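Local coordinates for uncharacterized protein YUAB (Bacillus subtilis, PDB 4BHU) that helps form biofilms by self-assembling into a mechanically resistant protein layer on the biofilm surface that makes it hydrophobic, at residues P31-S36 against A78-G83; V39-L44 against E107-S112; T101-A106 against Y118-I123. The protein carries 1 engineered substitution. All coordinates share one frame; numbering follows the deposited sequence. Where two conformers were deposited one is given.

Contact 1. Residues P31-S36 against A78-G83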
loop_
_atom_site.group_PDB
_atom_site.type_symbol
_atom_site.label_atom_id
_atom_site.label_comp_id
_atom_site.label_asym_id
_atom_site.label_seq_id
_atom_site.Cartn_x
_atom_site.Cartn_y
_atom_site.Cartn_z
ATOM N N PRO C 31 6.881 4.837 15.497
ATOM C CA PRO C 31 5.935 3.979 16.215
ATOM C C PRO C 31 5.851 2.598 15.587
ATOM O O PRO C 31 5.557 1.622 16.303
ATOM C CB PRO C 31 4.608 4.757 16.153
ATOM C CG PRO C 31 4.783 5.766 15.110
ATOM C CD PRO C 31 6.248 6.077 15.010
ATOM N N ASN C 32 6.140 2.487 14.298
ATOM C CA ASN C 32 6.304 1.182 13.653
ATOM C C ASN C 32 5.058 0.321 13.753
ATOM O O ASN C 32 5.113 -0.843 14.175
ATOM C CB ASN C 32 7.517 0.416 14.217
ATOM C CG ASN C 32 7.980 -0.700 13.287
ATOM O OD1 ASN C 32 7.784 -0.631 12.067
ATOM N ND2 ASN C 32 8.555 -1.765 13.864
ATOM N N THR C 33 3.933 0.887 13.341
ATOM C CA THR C 33 2.684 0.171 13.405
ATOM C C THR C 33 2.104 -0.040 12.013
ATOM O O THR C 33 2.481 0.622 11.025
ATOM C CB THR C 33 1.622 0.885 14.271
ATOM O OG1 THR C 33 1.234 2.120 13.644
ATOM C CG2 THR C 33 2.117 1.157 15.707
ATOM N N LEU C 34 1.134 -0.936 11.940
ATOM C CA LEU C 34 0.435 -1.158 10.696
ATOM C C LEU C 34 -0.408 0.062 10.346
ATOM O O LEU C 34 -0.355 0.551 9.221
ATOM C CB LEU C 34 -0.418 -2.404 10.770
ATOM C CG LEU C 34 0.340 -3.714 10.609
ATOM C CD1 LEU C 34 -0.638 -4.862 10.706
ATOM C CD2 LEU C 34 1.100 -3.749 9.294
ATOM N N LEU C 35 -1.155 0.558 11.326
ATOM C CA LEU C 35 -2.023 1.727 11.176
ATOM C C LEU C 35 -2.264 2.340 12.552
ATOM O O LEU C 35 -2.680 1.648 13.484
ATOM C CB LEU C 35 -3.359 1.308 10.572
ATOM C CG LEU C 35 -4.385 2.370 10.240
ATOM C CD1 LEU C 35 -3.801 3.387 9.245
ATOM C CD2 LEU C 35 -5.669 1.698 9.705
ATOM N N SER C 36 -1.985 3.632 12.694
ATOM C CA SER C 36 -2.259 4.359 13.931
ATOM C C SER C 36 -2.812 5.739 13.612
ATOM O O SER C 36 -2.401 6.391 12.655
ATOM C CB SER C 36 -1.008 4.525 14.808
ATOM O OG SER C 36 -0.487 3.290 15.238
ATOM N N ALA C 78 -1.410 12.210 15.210
ATOM C CA ALA C 78 -0.400 11.541 14.430
ATOM C C ALA C 78 -1.062 10.486 13.559
ATOM O O ALA C 78 -2.144 9.989 13.885
ATOM C CB ALA C 78 0.606 10.879 15.310
ATOM N N LEU C 79 -0.380 10.149 12.473
ATOM C CA LEU C 79 -0.821 9.101 11.551
ATOM C C LEU C 79 0.383 8.202 11.278
ATOM O O LEU C 79 1.517 8.690 11.135
ATOM C CB LEU C 79 -1.347 9.726 10.266
ATOM C CG LEU C 79 -1.913 8.786 9.178
ATOM C CD1 LEU C 79 -3.138 8.081 9.704
ATOM C CD2 LEU C 79 -2.243 9.641 7.952
ATOM N N ASP C 80 0.141 6.893 11.241
ATOM C CA ASP C 80 1.147 5.927 10.878
ATOM C C ASP C 80 0.474 4.913 9.970
ATOM O O ASP C 80 -0.706 4.583 10.161
ATOM C CB ASP C 80 1.705 5.199 12.127
ATOM C CG ASP C 80 2.984 4.414 11.838
ATOM O OD1 ASP C 80 3.674 4.710 10.851
ATOM O OD2 ASP C 80 3.341 3.498 12.637
ATOM N N LEU C 81 1.250 4.418 9.023
ATOM C CA LEU C 81 0.822 3.405 8.051
ATOM C C LEU C 81 2.055 2.584 7.664
ATOM O O LEU C 81 3.075 3.134 7.240
ATOM C CB LEU C 81 0.225 4.085 6.822
ATOM C CG LEU C 81 -0.164 3.133 5.675
ATOM C CD1 LEU C 81 -1.312 2.269 6.089
ATOM C CD2 LEU C 81 -0.498 3.910 4.393
ATOM N N LEU C 82 1.993 1.269 7.875
ATOM C CA LEU C 82 3.049 0.356 7.446
ATOM C C LEU C 82 4.431 0.680 8.000
ATOM O O LEU C 82 5.446 0.349 7.413
ATOM C CB LEU C 82 3.080 0.239 5.909
ATOM C CG LEU C 82 1.758 -0.233 5.288
ATOM C CD1 LEU C 82 1.727 -0.146 3.748
ATOM C CD2 LEU C 82 1.403 -1.655 5.744
ATOM N N GLY C 83 4.476 1.282 9.179
ATOM C CA GLY C 83 5.737 1.625 9.787
ATOM C C GLY C 83 6.470 2.744 9.058
ATOM O O GLY C 83 7.666 2.945 9.294
HETATM O O HOH W 1 6.358 4.260 12.139
HETATM O O HOH W 2 9.203 1.743 11.502
#
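Leu35 and Leu81 form an antiparallel non-hydrogen-bonded pair, next to Ser36 and Asp80, a hydrogen-bonded pair with both backbone bonds made; past them the segments stay joined by Leu82 N to Leu34 O and, where 78-83 curls away, by Gly83 N to Thr33 O (2.8 Å). On the face of Ser36, the carboxylate of Asp80 reaches over to Thr33, just past the left-handed turn at Asn32, with Asp80 CG anti to the backbone N (chi1 -167°). OD2 of Asp80 takes two bonds from one residue: Thr33 N at 2.8 Å, nearly in line with the C-O bond, and Thr33 OG1 at 2.7 Å, on the anti side and 32° out of the carboxylate plane. Both donors come from the same face of that plane. Pro31 CG covers the same oxygen, Asp80 OD2, at 3.7 Å. The other oxygen, Asp80 OD1, accepts from Gly85 N and from a water that also takes the proton of Asn32 N. On the other face, Leu35 CD1 and Leu81 CD1 meet at 4.2 Å; Leu79, Leu81 and Leu82 pack on leucines or Ile113 of neighbouring subunits. A single buried acid thus ties the two segments together through its two oxygens, and its grip on two donors of Thr33 probably stabilises its negative charge, while the leucines at this end of the fold give an apolar surface consistent with the hydrophobic cap of BslA.

Contact 2. Residues V39-L44 against E107-S112; sequences VMEFTL and ENKSLS
Met40, a selenomethionine, lies side by side with Asn108 in the tightly packed half of this contact, the two side chains pointing the same way from a non-hydrogen-bonded antiparallel pair. The Met40 chain bends at chi2 (-103°), which brings SE to 4.0 Å from Asn108 CG and sets CE against Ser110 OG at 3.8 Å. The neighbouring amide is held in place: Asn108 OD1 accepts Ser110 N at 2.9 Å, an Asx turn, and Ser110 OG at 2.6 Å, the hydroxyl lying in the carbonyl plane on a lone pair. The chain turns a corner at Ser110 and Leu111, just after Lys109 N bonds to Val39 O. Glu41 and Glu107 form the hydrogen-bonded pair, with Glu41 N to Glu107 O at 2.9 Å. Their side chains stand on the looser face, joined by a water between Glu41 OE2 and Glu107 OE1 while the carboxylate oxygens themselves stay 5.1 Å apart. The Lys109 side chain meets Glu41 through CD, 3.7 Å from Glu41 OE1; the partner of that oxygen is Arg74, in a salt bridge, and Lys109 NZ stays 4.8 Å from Glu41 OE2, too far for a salt bridge. Strand 39-43 runs between strand 100-109 and strand 72-81, bonded to the latter through Met40 with Val75 and Phe42 with Val73, while Met40 and Asn108 turn inward onto Tyr29 of strand 22-30.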
loop_
_atom_site.group_PDB
_atom_site.type_symbol
_atom_site.label_atom_id
_atom_site.label_comp_id
_atom_site.label_asym_id
_atom_site.label_seq_id
_atom_site.Cartn_x
_atom_site.Cartn_y
_atom_site.Cartn_z
ATOM N N VAL C 39 -2.993 10.176 19.404
ATOM C CA VAL C 39 -1.949 10.784 20.223
ATOM C C VAL C 39 -0.654 9.979 20.275
ATOM O O VAL C 39 -0.680 8.779 20.538
ATOM C CB VAL C 39 -2.433 10.976 21.683
ATOM C CG1 VAL C 39 -1.301 11.503 22.532
ATOM C CG2 VAL C 39 -3.659 11.893 21.753
HETATM N N MSE C 40 0.471 10.656 20.017
HETATM C CA MSE C 40 1.804 10.140 20.297
HETATM C C MSE C 40 2.469 11.136 21.243
HETATM O O MSE C 40 2.231 12.330 21.147
HETATM C CB MSE C 40 2.656 10.065 19.036
HETATM C CG MSE C 40 1.902 9.605 17.831
HETATM SE SE MSE C 40 2.411 7.762 17.588
HETATM C CE MSE C 40 1.085 7.098 16.225
ATOM N N GLU C 41 3.306 10.653 22.144
ATOM C CA GLU C 41 3.836 11.515 23.200
ATOM C C GLU C 41 5.313 11.236 23.486
ATOM O O GLU C 41 5.690 10.087 23.681
ATOM C CB GLU C 41 2.969 11.268 24.437
ATOM C CG GLU C 41 3.350 11.918 25.715
ATOM C CD GLU C 41 2.361 11.544 26.829
ATOM O OE1 GLU C 41 1.180 11.899 26.679
ATOM O OE2 GLU C 41 2.762 10.887 27.825
ATOM N N PHE C 42 6.125 12.291 23.538
ATOM C CA PHE C 42 7.513 12.213 23.974
ATOM C C PHE C 42 7.615 12.652 25.439
ATOM O O PHE C 42 6.917 13.567 25.858
ATOM C CB PHE C 42 8.421 13.175 23.167
ATOM C CG PHE C 42 8.630 12.810 21.718
ATOM C CD1 PHE C 42 7.670 13.095 20.768
ATOM C CD2 PHE C 42 9.824 12.236 21.305
ATOM C CE1 PHE C 42 7.885 12.793 19.421
ATOM C CE2 PHE C 42 10.056 11.929 19.975
ATOM C CZ PHE C 42 9.091 12.226 19.025
ATOM N N THR C 43 8.501 12.000 26.188
ATOM C CA THR C 43 8.781 12.340 27.591
ATOM C C THR C 43 10.271 12.621 27.712
ATOM O O THR C 43 11.087 11.809 27.285
ATOM C CB THR C 43 8.451 11.178 28.543
ATOM O OG1 THR C 43 7.103 10.759 28.350
ATOM C CG2 THR C 43 8.634 11.596 30.018
ATOM N N LEU C 44 10.619 13.775 28.281
ATOM C CA LEU C 44 12.002 14.205 28.365
ATOM C C LEU C 44 12.470 14.001 29.813
ATOM O O LEU C 44 11.709 14.228 30.740
ATOM C CB LEU C 44 12.157 15.685 28.017
ATOM C CG LEU C 44 11.466 16.208 26.761
ATOM C CD1 LEU C 44 11.796 17.651 26.547
ATOM C CD2 LEU C 44 11.849 15.409 25.564
ATOM N N GLU C 107 5.992 7.307 23.214
ATOM C CA GLU C 107 4.919 6.352 23.381
ATOM C C GLU C 107 3.731 6.624 22.484
ATOM O O GLU C 107 3.375 7.760 22.217
ATOM C CB GLU C 107 4.415 6.346 24.813
ATOM C CG GLU C 107 3.606 5.091 25.114
ATOM C CD GLU C 107 3.222 4.985 26.578
ATOM O OE1 GLU C 107 3.635 5.873 27.362
ATOM O OE2 GLU C 107 2.499 4.029 26.922
ATOM N N ASN C 108 3.132 5.534 22.040
ATOM C CA ASN C 108 1.971 5.539 21.175
ATOM C C ASN C 108 0.723 5.391 22.029
ATOM O O ASN C 108 0.486 4.359 22.643
ATOM C CB ASN C 108 2.100 4.372 20.188
ATOM C CG ASN C 108 0.987 4.331 19.151
ATOM O OD1 ASN C 108 -0.042 4.990 19.288
ATOM N ND2 ASN C 108 1.207 3.563 18.089
ATOM N N LYS C 109 -0.069 6.443 22.096
ATOM C CA LYS C 109 -1.320 6.408 22.832
ATOM C C LYS C 109 -2.515 6.572 21.900
ATOM O O LYS C 109 -3.559 7.100 22.293
ATOM C CB LYS C 109 -1.303 7.512 23.878
ATOM C CG LYS C 109 -0.064 7.433 24.770
ATOM C CD LYS C 109 -0.062 8.554 25.802
ATOM C CE LYS C 109 -0.960 8.216 26.951
ATOM N NZ LYS C 109 -0.308 7.223 27.859
ATOM N N SER C 110 -2.362 6.106 20.671
ATOM C CA SER C 110 -3.378 6.361 19.634
ATOM C C SER C 110 -4.291 5.169 19.417
ATOM O O SER C 110 -4.089 4.134 20.023
ATOM C CB SER C 110 -2.672 6.712 18.324
ATOM O OG SER C 110 -2.074 5.576 17.741
ATOM N N LEU C 111 -5.296 5.310 18.551
ATOM C CA LEU C 111 -5.964 4.136 18.008
ATOM C C LEU C 111 -4.938 3.445 17.123
ATOM O O LEU C 111 -4.348 4.064 16.258
ATOM C CB LEU C 111 -7.202 4.510 17.190
ATOM C CG LEU C 111 -8.261 5.399 17.839
ATOM C CD1 LEU C 111 -9.128 6.051 16.769
ATOM C CD2 LEU C 111 -9.113 4.602 18.836
ATOM N N SER C 112 -4.720 2.153 17.325
ATOM C CA SER C 112 -3.621 1.513 16.658
ATOM C C SER C 112 -3.848 0.041 16.412
ATOM O O SER C 112 -4.334 -0.696 17.292
ATOM C CB SER C 112 -2.346 1.689 17.470
ATOM O OG SER C 112 -1.213 1.245 16.742
HETATM O O HOH W 3 -5.581 9.224 20.471
HETATM O O HOH W 4 4.587 8.150 27.678
#

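Contact 3. Residues T101-A106 against Y118-I123; sequences TYTFRA and YAEASI
Arg105 lays its side chain across Tyr118 and toward Glu120, on the outer face of two antiparallel strands whose axes run at 154°. Six backbone bonds join them through the hydrogen-bonded pairs Tyr102 with Ile123, Phe104 with Ala121 and Ala106 with Ala119. Followed outward, Arg105 starts with CB beside the carbonyl oxygen of Ala119; CG, anti to the backbone N (chi1 -166°), touches that oxygen at 3.6 Å and Tyr118 CB at 3.9 Å. CD sits over the ring of Tyr118 toward its rim, a CH-pi contact 3.6 Å from the centroid. Bends at chi2 and chi3 then carry the chain along the ring: NE stands almost over the ring centre, nearest to Tyr118 CD2, and CZ lies 3.7 Å from the centroid, a little off the normal. The guanidinium therefore lies flat on the ring, planes 13° apart, in a cation-pi stack. NH1 comes over Tyr118 CZ at 3.3 Å and reaches Glu120 OE2 at 2.9 Å in a salt bridge, although the exact place of that oxygen is doubtful; NH2 rests nearest to Tyr118 CE2. Thr103 CG2 touches the same glutamate from two residues earlier on the same face of the strand, 3.9 Å from Glu120 OE1. The opposite face is apolar. There Ile123 CD1 meets Phe104 CE1 at the ring edge, 3.8 Å away, and Phe48 packs on Phe104, Tyr102 and Ile123. Ala119, Ala121 and Ile123 press on Leu8 and Ala10 of strand 7-12, and Phe104 and Ala106 on strand 22-30. A sheet with polar residues on its outer side and apolar ones turned onto a second sheet is the build of an immunoglobulin-like beta-sandwich, in keeping with the E-set relationship of this family.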
loop_
_atom_site.group_PDB
_atom_site.type_symbol
_atom_site.label_atom_id
_atom_site.label_comp_id
_atom_site.label_asym_id
_atom_site.label_seq_id
_atom_site.Cartn_x
_atom_site.Cartn_y
_atom_site.Cartn_z
ATOM N N THR C 101 24.288 10.136 31.658
ATOM C CA THR C 101 23.437 9.538 30.623
ATOM C C THR C 101 21.988 9.949 30.840
ATOM O O THR C 101 21.490 9.911 31.980
ATOM C CB THR C 101 23.548 8.011 30.706
ATOM O OG1 THR C 101 24.896 7.629 30.416
ATOM C CG2 THR C 101 22.593 7.336 29.727
ATOM N N TYR C 102 21.315 10.360 29.761
ATOM C CA TYR C 102 19.964 10.889 29.826
ATOM C C TYR C 102 19.059 10.104 28.891
ATOM O O TYR C 102 19.387 9.949 27.728
ATOM C CB TYR C 102 19.928 12.366 29.458
ATOM C CG TYR C 102 20.626 13.237 30.484
ATOM C CD1 TYR C 102 22.007 13.394 30.463
ATOM C CD2 TYR C 102 19.903 13.869 31.492
ATOM C CE1 TYR C 102 22.669 14.170 31.443
ATOM C CE2 TYR C 102 20.553 14.645 32.476
ATOM C CZ TYR C 102 21.919 14.799 32.431
ATOM O OH TYR C 102 22.540 15.564 33.395
ATOM N N THR C 103 17.950 9.606 29.430
ATOM C CA THR C 103 17.057 8.681 28.707
ATOM C C THR C 103 15.752 9.360 28.336
ATOM O O THR C 103 15.123 9.978 29.182
ATOM C CB THR C 103 16.809 7.419 29.567
ATOM O OG1 THR C 103 18.055 6.758 29.720
ATOM C CG2 THR C 103 15.860 6.416 28.899
ATOM N N PHE C 104 15.400 9.285 27.044
ATOM C CA PHE C 104 14.156 9.855 26.500
ATOM C C PHE C 104 13.193 8.724 26.185
ATOM O O PHE C 104 13.623 7.610 25.929
ATOM C CB PHE C 104 14.447 10.664 25.225
ATOM C CG PHE C 104 15.451 11.776 25.432
ATOM C CD1 PHE C 104 16.791 11.514 25.472
ATOM C CD2 PHE C 104 15.026 13.087 25.577
ATOM C CE1 PHE C 104 17.724 12.533 25.691
ATOM C CE2 PHE C 104 15.944 14.117 25.781
ATOM C CZ PHE C 104 17.298 13.830 25.846
ATOM N N ARG C 105 11.902 9.015 26.233
ATOM C CA ARG C 105 10.884 8.041 25.894
ATOM C C ARG C 105 9.902 8.597 24.876
ATOM O O ARG C 105 9.629 9.786 24.856
ATOM C CB ARG C 105 10.108 7.713 27.139
ATOM C CG ARG C 105 9.231 6.502 27.068
ATOM C CD ARG C 105 9.602 5.655 28.312
ATOM N NE ARG C 105 8.540 5.698 29.269
ATOM C CZ ARG C 105 8.527 5.064 30.434
ATOM N NH1 ARG C 105 9.564 4.354 30.872
ATOM N NH2 ARG C 105 7.451 5.180 31.168
ATOM N N ALA C 106 9.354 7.714 24.052
ATOM C CA ALA C 106 8.270 8.083 23.160
ATOM C C ALA C 106 7.274 6.950 23.158
ATOM O O ALA C 106 7.676 5.773 23.170
ATOM C CB ALA C 106 8.811 8.367 21.760
ATOM N N TYR C 118 6.081 1.621 24.646
ATOM C CA TYR C 118 6.973 2.769 24.454
ATOM C C TYR C 118 8.355 2.377 23.941
ATOM O O TYR C 118 8.772 1.223 24.046
ATOM C CB TYR C 118 7.069 3.588 25.749
ATOM C CG TYR C 118 7.723 2.873 26.906
ATOM C CD1 TYR C 118 9.087 2.623 26.912
ATOM C CD2 TYR C 118 6.983 2.511 28.029
ATOM C CE1 TYR C 118 9.703 1.985 28.013
ATOM C CE2 TYR C 118 7.577 1.881 29.118
ATOM C CZ TYR C 118 8.931 1.624 29.108
ATOM O OH TYR C 118 9.510 0.998 30.198
ATOM N N ALA C 119 9.061 3.347 23.358
ATOM C CA ALA C 119 10.440 3.178 22.926
ATOM C C ALA C 119 11.330 4.155 23.722
ATOM O O ALA C 119 10.871 5.226 24.094
ATOM C CB ALA C 119 10.596 3.431 21.448
ATOM N N GLU C 120 12.576 3.758 23.965
ATOM C CA GLU C 120 13.531 4.590 24.712
ATOM C C GLU C 120 14.874 4.651 24.019
ATOM O O GLU C 120 15.231 3.769 23.236
ATOM C CB GLU C 120 13.693 4.082 26.167
ATOM C CG GLU C 120 12.491 4.392 27.044
ATOM C CD GLU C 120 12.716 4.118 28.544
ATOM O OE1 GLU C 120 13.565 3.277 28.887
ATOM O OE2 GLU C 120 12.019 4.735 29.362
ATOM N N ALA C 121 15.617 5.723 24.312
ATOM C CA ALA C 121 16.951 5.936 23.771
ATOM C C ALA C 121 17.680 6.922 24.674
ATOM O O ALA C 121 17.059 7.757 25.320
ATOM C CB ALA C 121 16.861 6.531 22.370
ATOM N N SER C 122 18.997 6.871 24.684
ATOM C CA SER C 122 19.739 7.729 25.607
ATOM C C SER C 122 20.835 8.511 24.901
ATOM O O SER C 122 21.231 8.176 23.792
ATOM C CB SER C 122 20.334 6.856 26.722
ATOM O OG SER C 122 21.282 5.974 26.175
ATOM N N ILE C 123 21.304 9.593 25.530
ATOM C CA ILE C 123 22.482 10.292 25.034
ATOM C C ILE C 123 23.459 10.346 26.224
ATOM O O ILE C 123 23.041 10.248 27.372
ATOM C CB ILE C 123 22.205 11.743 24.563
ATOM C CG1 ILE C 123 21.663 12.570 25.722
ATOM C CG2 ILE C 123 21.251 11.811 23.313
ATOM C CD1 ILE C 123 21.285 13.955 25.384
#

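Overall arrangement
From the N terminus, the chain lays down 31-36 and then 39-44 before either finds its partner. Contact 1 closes first, when 78-83 returns to the tip of the fold; 101-106 then passes, 107-112 closes contact 2, and 118-123 closes contact 3. Contact 2 thus crosses both others, while contacts 1 and 3 follow in series with centres about 20 Å apart. Ser36 OG and Ser112 OG, 2.6 Å apart, probably hydrogen-bond contact 1 to contact 2. Contacts 2 and 3 share strand 100-109, and Thr43 N probably bonds to Arg105 O. Together they join the leucine-rich tip to the sandwich body through the strands of a curled antiparallel sheet.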